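Local coordinates for malonyl-CoA-[acyl-carrier-protein] transacylase (Coxiella burnetii, PDB 3TQE) that probably transfers the malonyl group from malonyl-CoA to holo-acyl-carrier protein, supplying malonyl-ACP for fatty acid metabolism, at residues A9-G14 with K274-C279; Q38-A43 with L109-A114; I233-V238 with R257-V262. All coordinates share one frame; numbering follows the deposited sequence.

How the contacts relate
Contact 1 joins two neighbouring strands of the parallel sheet. Contacts 2 and 3 both form from chain that lies between these strands in sequence, contact 2 first. Contacts 1 and 3 are centred about 15 Å apart and touch, with Val-11 CG1 4.0 Å from Trp-261 CH2. Contact 3 lies beside the predicted active site. The Val-259 side chain is about 3 Å from that of His-205, 4 Å from that of Ser-96 and 6 Å from a bound glycine. The Pro-13 side chain in contact 1 is about 9 Å from that of Ser-96. Contact 2 is peripheral, centred about 22 Å from contact 1 and 25 Å from contact 3.

Contact 1: residues A9-G14 with K274-C279; sequences AFVFPG and KVFMEC
Residues Ala-9 to Val-11 pair in parallel with Phe-276 to Glu-278, the two strand axes 36° apart. They are the inner strands of the four-stranded parallel sheet of the acyl transferase domain. Four backbone hydrogen bonds alternate along the ladder. The first runs from Ala-9 N to Val-275 O (3.0 Å), the last from Cys-279 N to Val-11 O (2.8 Å). Side chains alternate between the two faces. Ala-9, Val-11, Phe-276 and Glu-278 share one face. There Val-11 CG1 meets the edge of the Phe-276 ring, 3.9 Å from CD1. Glu-278 turns its carboxylate to the backbone N atoms of Leu-285 and Ala-286. Phe-10 and Met-277, a selenomethionine, lie on the other face. Phe-10 CE1 is 3.5 Å from Met-277 CB. Cys-279 fits between two rings. Its CB makes an off-centre CH-pi contact with Phe-12, 4.0 Å from the ring centroid. SG stands anti to the backbone N (chi1 -165°), where it meets Phe-10 and Phe-12 obliquely as a sulfur-aromatic contact with each. SG is 3.5 Å from Phe-12 CE1. Beyond the strand, Pro-13 CD lies 3.5 Å from Cys-279 O.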
loop_
_atom_site.group_PDB
_atom_site.type_symbol
_atom_site.label_atom_id
_atom_site.label_comp_id
_atom_site.label_asym_id
_atom_site.label_seq_id
_atom_site.Cartn_x
_atom_site.Cartn_y
_atom_site.Cartn_z
ATOM N N ALA A 9 5.560 -14.605 1.221
ATOM C CA ALA A 9 5.216 -13.454 0.437
ATOM C C ALA A 9 5.710 -12.217 1.152
ATOM O O ALA A 9 5.757 -12.193 2.377
ATOM C CB ALA A 9 3.707 -13.384 0.310
ATOM N N PHE A 10 6.113 -11.221 0.381
ATOM C CA PHE A 10 6.321 -9.899 0.915
ATOM C C PHE A 10 5.115 -9.043 0.626
ATOM O O PHE A 10 4.601 -9.018 -0.487
ATOM C CB PHE A 10 7.532 -9.227 0.261
ATOM C CG PHE A 10 8.802 -9.424 0.986
ATOM C CD1 PHE A 10 9.067 -10.569 1.699
ATOM C CD2 PHE A 10 9.714 -8.435 0.982
ATOM C CE1 PHE A 10 10.243 -10.699 2.383
ATOM C CE2 PHE A 10 10.913 -8.590 1.668
ATOM C CZ PHE A 10 11.161 -9.723 2.345
ATOM N N VAL A 11 4.662 -8.347 1.648
ATOM C CA VAL A 11 3.592 -7.395 1.528
ATOM C C VAL A 11 4.072 -6.021 1.916
ATOM O O VAL A 11 4.742 -5.841 2.926
ATOM C CB VAL A 11 2.312 -7.808 2.300
ATOM C CG1 VAL A 11 1.753 -9.089 1.676
ATOM C CG2 VAL A 11 2.530 -7.984 3.814
ATOM N N PHE A 12 3.770 -5.046 1.071
ATOM C CA PHE A 12 4.325 -3.718 1.195
ATOM C C PHE A 12 3.254 -2.738 1.595
ATOM O O PHE A 12 2.271 -2.572 0.881
ATOM C CB PHE A 12 4.915 -3.276 -0.140
ATOM C CG PHE A 12 6.087 -4.093 -0.576
ATOM C CD1 PHE A 12 7.371 -3.704 -0.282
ATOM C CD2 PHE A 12 5.902 -5.275 -1.246
ATOM C CE1 PHE A 12 8.457 -4.437 -0.703
ATOM C CE2 PHE A 12 6.978 -6.007 -1.655
ATOM C CZ PHE A 12 8.253 -5.572 -1.406
ATOM N N PRO A 13 3.441 -2.079 2.724
ATOM C CA PRO A 13 2.450 -1.147 3.153
ATOM C C PRO A 13 2.442 0.169 2.413
ATOM O O PRO A 13 3.417 0.572 1.802
ATOM C CB PRO A 13 2.799 -0.910 4.599
ATOM C CG PRO A 13 4.102 -1.238 4.748
ATOM C CD PRO A 13 4.464 -2.274 3.741
ATOM N N GLY A 14 1.300 0.812 2.493
ATOM C CA GLY A 14 1.068 2.117 1.909
ATOM C C GLY A 14 0.611 3.121 2.940
ATOM O O GLY A 14 0.933 3.016 4.117
ATOM N N LYS A 274 1.567 -19.105 3.542
ATOM C CA LYS A 274 0.914 -18.633 4.746
ATOM C C LYS A 274 1.847 -17.843 5.634
ATOM O O LYS A 274 1.478 -17.519 6.732
ATOM C CB LYS A 274 0.262 -19.783 5.518
ATOM C CG LYS A 274 -0.766 -20.457 4.648
ATOM C CD LYS A 274 -1.802 -21.279 5.373
ATOM C CE LYS A 274 -2.907 -21.665 4.401
ATOM N NZ LYS A 274 -2.396 -21.843 2.990
ATOM N N VAL A 275 3.032 -17.512 5.132
ATOM C CA VAL A 275 3.993 -16.697 5.855
ATOM C C VAL A 275 4.185 -15.435 5.043
ATOM O O VAL A 275 4.434 -15.482 3.849
ATOM C CB VAL A 275 5.338 -17.389 6.004
ATOM C CG1 VAL A 275 6.342 -16.479 6.639
ATOM C CG2 VAL A 275 5.153 -18.653 6.823
ATOM N N PHE A 276 3.953 -14.319 5.697
ATOM C CA PHE A 276 4.004 -13.005 5.069
ATOM C C PHE A 276 5.027 -12.173 5.822
ATOM O O PHE A 276 5.083 -12.205 7.049
ATOM C CB PHE A 276 2.641 -12.318 5.196
ATOM C CG PHE A 276 1.538 -13.039 4.472
ATOM C CD1 PHE A 276 1.168 -12.673 3.192
ATOM C CD2 PHE A 276 0.906 -14.119 5.054
ATOM C CE1 PHE A 276 0.171 -13.347 2.530
ATOM C CE2 PHE A 276 -0.102 -14.805 4.365
ATOM C CZ PHE A 276 -0.446 -14.425 3.117
HETATM N N MSE A 277 5.809 -11.396 5.093
HETATM C CA MSE A 277 6.739 -10.454 5.701
HETATM C C MSE A 277 6.252 -9.089 5.324
HETATM O O MSE A 277 5.997 -8.834 4.143
HETATM C CB MSE A 277 8.144 -10.610 5.144
HETATM C CG MSE A 277 8.963 -11.593 5.844
HETATM SE SE MSE A 277 8.268 -13.305 5.480
HETATM C CE MSE A 277 9.690 -14.321 6.329
ATOM N N GLU A 278 6.102 -8.229 6.316
ATOM C CA GLU A 278 5.642 -6.884 6.082
ATOM C C GLU A 278 6.858 -6.014 5.817
ATOM O O GLU A 278 7.686 -5.759 6.701
ATOM C CB GLU A 278 4.803 -6.384 7.252
ATOM C CG GLU A 278 4.212 -4.997 7.041
ATOM C CD GLU A 278 2.890 -4.729 7.764
ATOM O OE1 GLU A 278 2.496 -5.484 8.688
ATOM O OE2 GLU A 278 2.223 -3.738 7.370
ATOM N N CYS A 279 7.022 -5.653 4.560
ATOM C CA CYS A 279 8.214 -4.972 4.105
ATOM C C CYS A 279 7.973 -3.483 4.099
ATOM O O CYS A 279 7.805 -2.857 3.074
ATOM C CB CYS A 279 8.625 -5.491 2.744
ATOM S SG CYS A 279 10.289 -5.036 2.275
#

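Contact 2: residues Q38-A43 with L109-A114; sequences QQASSA and LKFEEA
Gln-39 lies across both Phe-111 and Glu-112, where helix 31-44 packs against the first turn of helix 111-128. This is a helix-helix contact away from the predicted catalytic residues. Leu-109, just before the second helix, touches Ile-223 and Ile-225 of the second glycine pocket. Gln-39 CB approaches the Phe-111 ring at its edge, in the ring plane, 4.0 Å from CE2. Further out, Gln-39 OE1 comes within 3.6 Å of Phe-111 CD2. The amide plane is turned 55° from the ring. Phe-111 CG is anti to its backbone N (chi1 175°), and the ring reaches toward helix 31-44. Its tip, CZ, meets Ala-40 CB at 4.1 Å. Thr-72 and Arg-79 of helix 63-83 also touch this ring. Glu-112 bends at chi2, which brings its carboxylate across the Gln-39 chain. OE2 sits 3.6 Å from Gln-39 CG. Amide and carboxylate planes stand 73° apart. A water joins the two polar ends. It donates to Gln-39 OE1 (2.9 Å) and to Glu-112 OE2 (3.1 Å). Arg-79 NH1 also donates to Gln-39 OE1, which therefore has two donors. The positive charge on Arg-79 would be expected to polarise the amide. One turn along helix 31-44, Ala-43 CA and Glu-112 CA are 5.9 Å apart. Ala-43 CB lies 3.9 Å from Glu-112 O.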
loop_
_atom_site.group_PDB
_atom_site.type_symbol
_atom_site.label_atom_id
_atom_site.label_comp_id
_atom_site.label_asym_id
_atom_site.label_seq_id
_atom_site.Cartn_x
_atom_site.Cartn_y
_atom_site.Cartn_z
ATOM N N GLN A 38 19.036 8.713 0.628
ATOM C CA GLN A 38 19.840 9.669 -0.132
ATOM C C GLN A 38 19.484 9.625 -1.611
ATOM O O GLN A 38 19.388 10.661 -2.274
ATOM C CB GLN A 38 21.333 9.398 0.068
ATOM C CG GLN A 38 21.891 9.947 1.377
ATOM C CD GLN A 38 23.274 9.395 1.753
ATOM O OE1 GLN A 38 23.799 8.458 1.134
ATOM N NE2 GLN A 38 23.868 9.991 2.777
ATOM N N GLN A 39 19.301 8.417 -2.132
ATOM C CA GLN A 39 18.878 8.248 -3.512
ATOM C C GLN A 39 17.536 8.921 -3.724
ATOM O O GLN A 39 17.341 9.629 -4.706
ATOM C CB GLN A 39 18.785 6.772 -3.853
ATOM C CG GLN A 39 20.156 6.145 -3.973
ATOM C CD GLN A 39 20.132 4.661 -4.049
ATOM O OE1 GLN A 39 19.080 4.055 -4.076
ATOM N NE2 GLN A 39 21.305 4.057 -4.119
ATOM N N ALA A 40 16.595 8.669 -2.838
ATOM C CA ALA A 40 15.302 9.297 -2.960
ATOM C C ALA A 40 15.395 10.811 -2.889
ATOM O O ALA A 40 14.752 11.509 -3.654
ATOM C CB ALA A 40 14.360 8.773 -1.915
ATOM N N SER A 41 16.204 11.306 -1.969
ATOM C CA SER A 41 16.369 12.734 -1.784
ATOM C C SER A 41 16.969 13.387 -3.002
ATOM O O SER A 41 16.603 14.512 -3.318
ATOM C CB SER A 41 17.245 13.004 -0.570
ATOM O OG SER A 41 16.581 12.577 0.598
ATOM N N SER A 42 17.878 12.704 -3.675
ATOM C CA SER A 42 18.434 13.249 -4.892
ATOM C C SER A 42 17.359 13.371 -5.967
ATOM O O SER A 42 17.324 14.353 -6.721
ATOM C CB SER A 42 19.622 12.425 -5.344
ATOM O OG SER A 42 20.675 12.608 -4.415
ATOM N N ALA A 43 16.451 12.417 -6.003
ATOM C CA ALA A 43 15.365 12.456 -6.950
ATOM C C ALA A 43 14.330 13.538 -6.627
ATOM O O ALA A 43 13.786 14.170 -7.542
ATOM C CB ALA A 43 14.704 11.105 -6.991
ATOM N N LEU A 109 10.558 -1.537 -11.898
ATOM C CA LEU A 109 10.701 -0.074 -11.918
ATOM C C LEU A 109 11.992 0.310 -11.234
ATOM O O LEU A 109 12.338 -0.255 -10.189
ATOM C CB LEU A 109 9.598 0.644 -11.128
ATOM C CG LEU A 109 8.155 0.491 -11.524
ATOM C CD1 LEU A 109 7.271 1.263 -10.543
ATOM C CD2 LEU A 109 7.975 0.974 -12.971
ATOM N N LYS A 110 12.690 1.275 -11.810
ATOM C CA LYS A 110 13.886 1.825 -11.203
ATOM C C LYS A 110 13.470 2.636 -9.991
ATOM O O LYS A 110 12.551 3.439 -10.074
ATOM C CB LYS A 110 14.630 2.734 -12.185
ATOM C CG LYS A 110 15.927 3.275 -11.623
ATOM C CD LYS A 110 16.773 4.004 -12.656
ATOM C CE LYS A 110 18.028 4.533 -11.995
ATOM N NZ LYS A 110 19.182 4.601 -12.926
ATOM N N PHE A 111 14.144 2.432 -8.871
ATOM C CA PHE A 111 13.768 3.099 -7.632
ATOM C C PHE A 111 13.618 4.609 -7.777
ATOM O O PHE A 111 12.602 5.156 -7.390
ATOM C CB PHE A 111 14.767 2.749 -6.528
ATOM C CG PHE A 111 14.542 3.469 -5.266
ATOM C CD1 PHE A 111 13.325 3.412 -4.651
ATOM C CD2 PHE A 111 15.528 4.211 -4.689
ATOM C CE1 PHE A 111 13.095 4.066 -3.503
ATOM C CE2 PHE A 111 15.290 4.880 -3.505
ATOM C CZ PHE A 111 14.076 4.809 -2.930
ATOM N N GLU A 112 14.632 5.298 -8.289
ATOM C CA GLU A 112 14.594 6.766 -8.282
ATOM C C GLU A 112 13.500 7.266 -9.238
ATOM O O GLU A 112 12.844 8.264 -8.970
ATOM C CB GLU A 112 15.958 7.329 -8.643
ATOM C CG GLU A 112 17.006 7.046 -7.563
ATOM C CD GLU A 112 18.317 6.447 -8.095
ATOM O OE1 GLU A 112 18.663 6.698 -9.279
ATOM O OE2 GLU A 112 18.999 5.691 -7.341
ATOM N N GLU A 113 13.234 6.513 -10.294
ATOM C CA GLU A 113 12.120 6.850 -11.175
ATOM C C GLU A 113 10.797 6.666 -10.454
ATOM O O GLU A 113 9.884 7.490 -10.555
ATOM C CB GLU A 113 12.199 6.048 -12.462
ATOM C CG GLU A 113 13.463 6.423 -13.226
ATOM C CD GLU A 113 13.695 5.711 -14.525
ATOM O OE1 GLU A 113 12.861 4.871 -14.933
ATOM O OE2 GLU A 113 14.764 6.016 -15.139
ATOM N N ALA A 114 10.700 5.594 -9.692
ATOM C CA ALA A 114 9.496 5.340 -8.923
ATOM C C ALA A 114 9.272 6.405 -7.859
ATOM O O ALA A 114 8.135 6.765 -7.588
ATOM C CB ALA A 114 9.514 3.925 -8.330
HETATM O O HOH W 1 18.659 2.747 -6.612
#

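Contact 3: residues I233-V238 with R257-V262; sequences IHNVDV and RPVRWV
The Arg-260 guanidinium has Val-238 CG2 off-centre over one face, with CG2 3.5 Å from NE. At its edge, near the plane, is Val-236 O. Arg-260 NH1 donates to this oxygen at 3.1 Å, with an N-H...O angle of 160°. The bend at chi3 (69°) turns the group back over the 233-238 loop. NE forms a salt bridge with Glu-263 OE1. The other flat group, the Trp-261 ring, has the end of the Asn-235 amide at its edge. The two planes are almost perpendicular, 82° apart.

Val-236 O has a second donor. A water gives hydrogen bonds to it (2.9 Å) and to Pro-258 O (2.8 Å). The backbones also meet directly, as Arg-260 N donates to Asn-235 O at 3.1 Å. Here the loop before helix 244-254 lies against the short, weakly bonded strand at about 259-260, at the border of the mixed sheet. Arg-260 is the centre of an inverse gamma turn, closed by a weak bond from Trp-261 N to Val-259 O, and is the N-cap residue of helix 261-270.

The Asn-235 side chain runs along that of Val-259 in the same direction. Val-259 CG1 is 3.7 Å from Asn-235 CG. Val-259 also touches His-205, a predicted active-site residue, to which Arg-257 O is joined by a weak hydrogen bond from ND1. Val-236 CG2 packs at 3.8 Å against Arg-257 CB.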
loop_
_atom_site.group_PDB
_atom_site.type_symbol
_atom_site.label_atom_id
_atom_site.label_comp_id
_atom_site.label_asym_id
_atom_site.label_seq_id
_atom_site.Cartn_x
_atom_site.Cartn_y
_atom_site.Cartn_z
ATOM N N ILE A 233 1.269 -9.298 -7.346
ATOM C CA ILE A 233 -0.162 -9.411 -7.514
ATOM C C ILE A 233 -0.758 -8.023 -7.401
ATOM O O ILE A 233 -0.718 -7.409 -6.345
ATOM C CB ILE A 233 -0.785 -10.327 -6.452
ATOM C CG1 ILE A 233 -0.138 -11.694 -6.441
ATOM C CG2 ILE A 233 -2.307 -10.422 -6.644
ATOM C CD1 ILE A 233 -0.100 -12.347 -7.706
ATOM N N HIS A 234 -1.347 -7.542 -8.485
ATOM C CA HIS A 234 -1.907 -6.196 -8.509
ATOM C C HIS A 234 -3.230 -6.081 -7.787
ATOM O O HIS A 234 -4.061 -6.966 -7.816
ATOM C CB HIS A 234 -2.080 -5.755 -9.946
ATOM C CG HIS A 234 -0.793 -5.513 -10.634
ATOM N ND1 HIS A 234 -0.155 -4.291 -10.591
ATOM C CD2 HIS A 234 0.022 -6.347 -11.325
ATOM C CE1 HIS A 234 0.986 -4.378 -11.261
ATOM N NE2 HIS A 234 1.114 -5.614 -11.717
ATOM N N ASN A 235 -3.411 -4.924 -7.191
ATOM C CA ASN A 235 -4.586 -4.614 -6.400
ATOM C C ASN A 235 -5.861 -4.636 -7.184
ATOM O O ASN A 235 -6.918 -4.926 -6.626
ATOM C CB ASN A 235 -4.469 -3.203 -5.833
ATOM C CG ASN A 235 -3.443 -3.064 -4.742
ATOM O OD1 ASN A 235 -2.923 -4.039 -4.135
ATOM N ND2 ASN A 235 -3.180 -1.821 -4.436
ATOM N N VAL A 236 -5.789 -4.207 -8.429
ATOM C CA VAL A 236 -7.010 -3.920 -9.152
ATOM C C VAL A 236 -7.648 -5.170 -9.659
ATOM O O VAL A 236 -8.882 -5.250 -9.713
ATOM C CB VAL A 236 -6.749 -2.907 -10.281
ATOM C CG1 VAL A 236 -5.876 -3.482 -11.343
ATOM C CG2 VAL A 236 -8.028 -2.379 -10.839
ATOM N N ASP A 237 -6.827 -6.164 -9.993
ATOM C CA ASP A 237 -7.316 -7.382 -10.619
ATOM C C ASP A 237 -6.875 -8.689 -9.992
ATOM O O ASP A 237 -7.263 -9.779 -10.441
ATOM C CB ASP A 237 -6.986 -7.349 -12.109
ATOM C CG ASP A 237 -5.540 -7.147 -12.395
ATOM O OD1 ASP A 237 -4.724 -7.195 -11.458
ATOM O OD2 ASP A 237 -5.213 -6.859 -13.576
ATOM N N VAL A 238 -6.046 -8.606 -8.960
ATOM C CA VAL A 238 -5.624 -9.761 -8.216
ATOM C C VAL A 238 -4.890 -10.778 -9.093
ATOM O O VAL A 238 -5.020 -11.981 -8.931
ATOM C CB VAL A 238 -6.783 -10.427 -7.453
ATOM C CG1 VAL A 238 -6.254 -11.268 -6.305
ATOM C CG2 VAL A 238 -7.779 -9.380 -6.906
ATOM N N ARG A 257 -10.292 2.283 -8.798
ATOM C CA ARG A 257 -10.967 1.053 -8.477
ATOM C C ARG A 257 -10.518 0.567 -7.118
ATOM O O ARG A 257 -9.464 0.951 -6.639
ATOM C CB ARG A 257 -10.668 0.009 -9.548
ATOM C CG ARG A 257 -11.346 0.313 -10.851
ATOM C CD ARG A 257 -12.851 0.313 -10.691
ATOM N NE ARG A 257 -13.434 -0.983 -11.010
ATOM C CZ ARG A 257 -14.154 -1.231 -12.101
ATOM N NH1 ARG A 257 -14.400 -0.265 -12.978
ATOM N NH2 ARG A 257 -14.635 -2.446 -12.313
ATOM N N PRO A 258 -11.310 -0.304 -6.501
ATOM C CA PRO A 258 -10.962 -0.721 -5.156
ATOM C C PRO A 258 -9.714 -1.557 -5.081
ATOM O O PRO A 258 -9.400 -2.298 -6.004
ATOM C CB PRO A 258 -12.155 -1.546 -4.692
ATOM C CG PRO A 258 -12.932 -1.753 -5.832
ATOM C CD PRO A 258 -12.636 -0.782 -6.891
ATOM N N VAL A 259 -9.041 -1.430 -3.953
ATOM C CA VAL A 259 -7.903 -2.270 -3.634
ATOM C C VAL A 259 -8.459 -3.587 -3.109
ATOM O O VAL A 259 -9.054 -3.655 -2.034
ATOM C CB VAL A 259 -7.030 -1.615 -2.573
ATOM C CG1 VAL A 259 -5.920 -2.539 -2.089
ATOM C CG2 VAL A 259 -6.463 -0.335 -3.116
ATOM N N ARG A 260 -8.208 -4.658 -3.854
ATOM C CA ARG A 260 -8.775 -5.950 -3.528
ATOM C C ARG A 260 -7.815 -6.725 -2.650
ATOM O O ARG A 260 -7.272 -7.760 -3.045
ATOM C CB ARG A 260 -9.143 -6.685 -4.808
ATOM C CG ARG A 260 -10.208 -5.941 -5.558
ATOM C CD ARG A 260 -10.314 -6.375 -6.964
ATOM N NE ARG A 260 -10.828 -7.723 -7.073
ATOM C CZ ARG A 260 -11.011 -8.359 -8.233
ATOM N NH1 ARG A 260 -10.691 -7.793 -9.388
ATOM N NH2 ARG A 260 -11.512 -9.573 -8.239
ATOM N N TRP A 261 -7.609 -6.230 -1.451
ATOM C CA TRP A 261 -6.610 -6.812 -0.580
ATOM C C TRP A 261 -7.025 -8.181 -0.050
ATOM O O TRP A 261 -6.229 -9.121 -0.048
ATOM C CB TRP A 261 -6.267 -5.867 0.552
ATOM C CG TRP A 261 -5.075 -6.267 1.304
ATOM C CD1 TRP A 261 -5.021 -6.735 2.566
ATOM C CD2 TRP A 261 -3.734 -6.272 0.813
ATOM N NE1 TRP A 261 -3.723 -7.011 2.912
ATOM C CE2 TRP A 261 -2.918 -6.755 1.837
ATOM C CE3 TRP A 261 -3.149 -5.921 -0.399
ATOM C CZ2 TRP A 261 -1.539 -6.870 1.693
ATOM C CZ3 TRP A 261 -1.786 -6.063 -0.540
ATOM C CH2 TRP A 261 -1.004 -6.517 0.497
ATOM N N VAL A 262 -8.256 -8.321 0.382
ATOM C CA VAL A 262 -8.640 -9.605 0.924
ATOM C C VAL A 262 -8.527 -10.684 -0.173
ATOM O O VAL A 262 -8.015 -11.764 0.107
ATOM C CB VAL A 262 -9.996 -9.570 1.635
ATOM C CG1 VAL A 262 -11.037 -8.958 0.740
ATOM C CG2 VAL A 262 -10.369 -10.965 2.153
HETATM O O HOH W 2 -10.534 -3.381 -8.319
#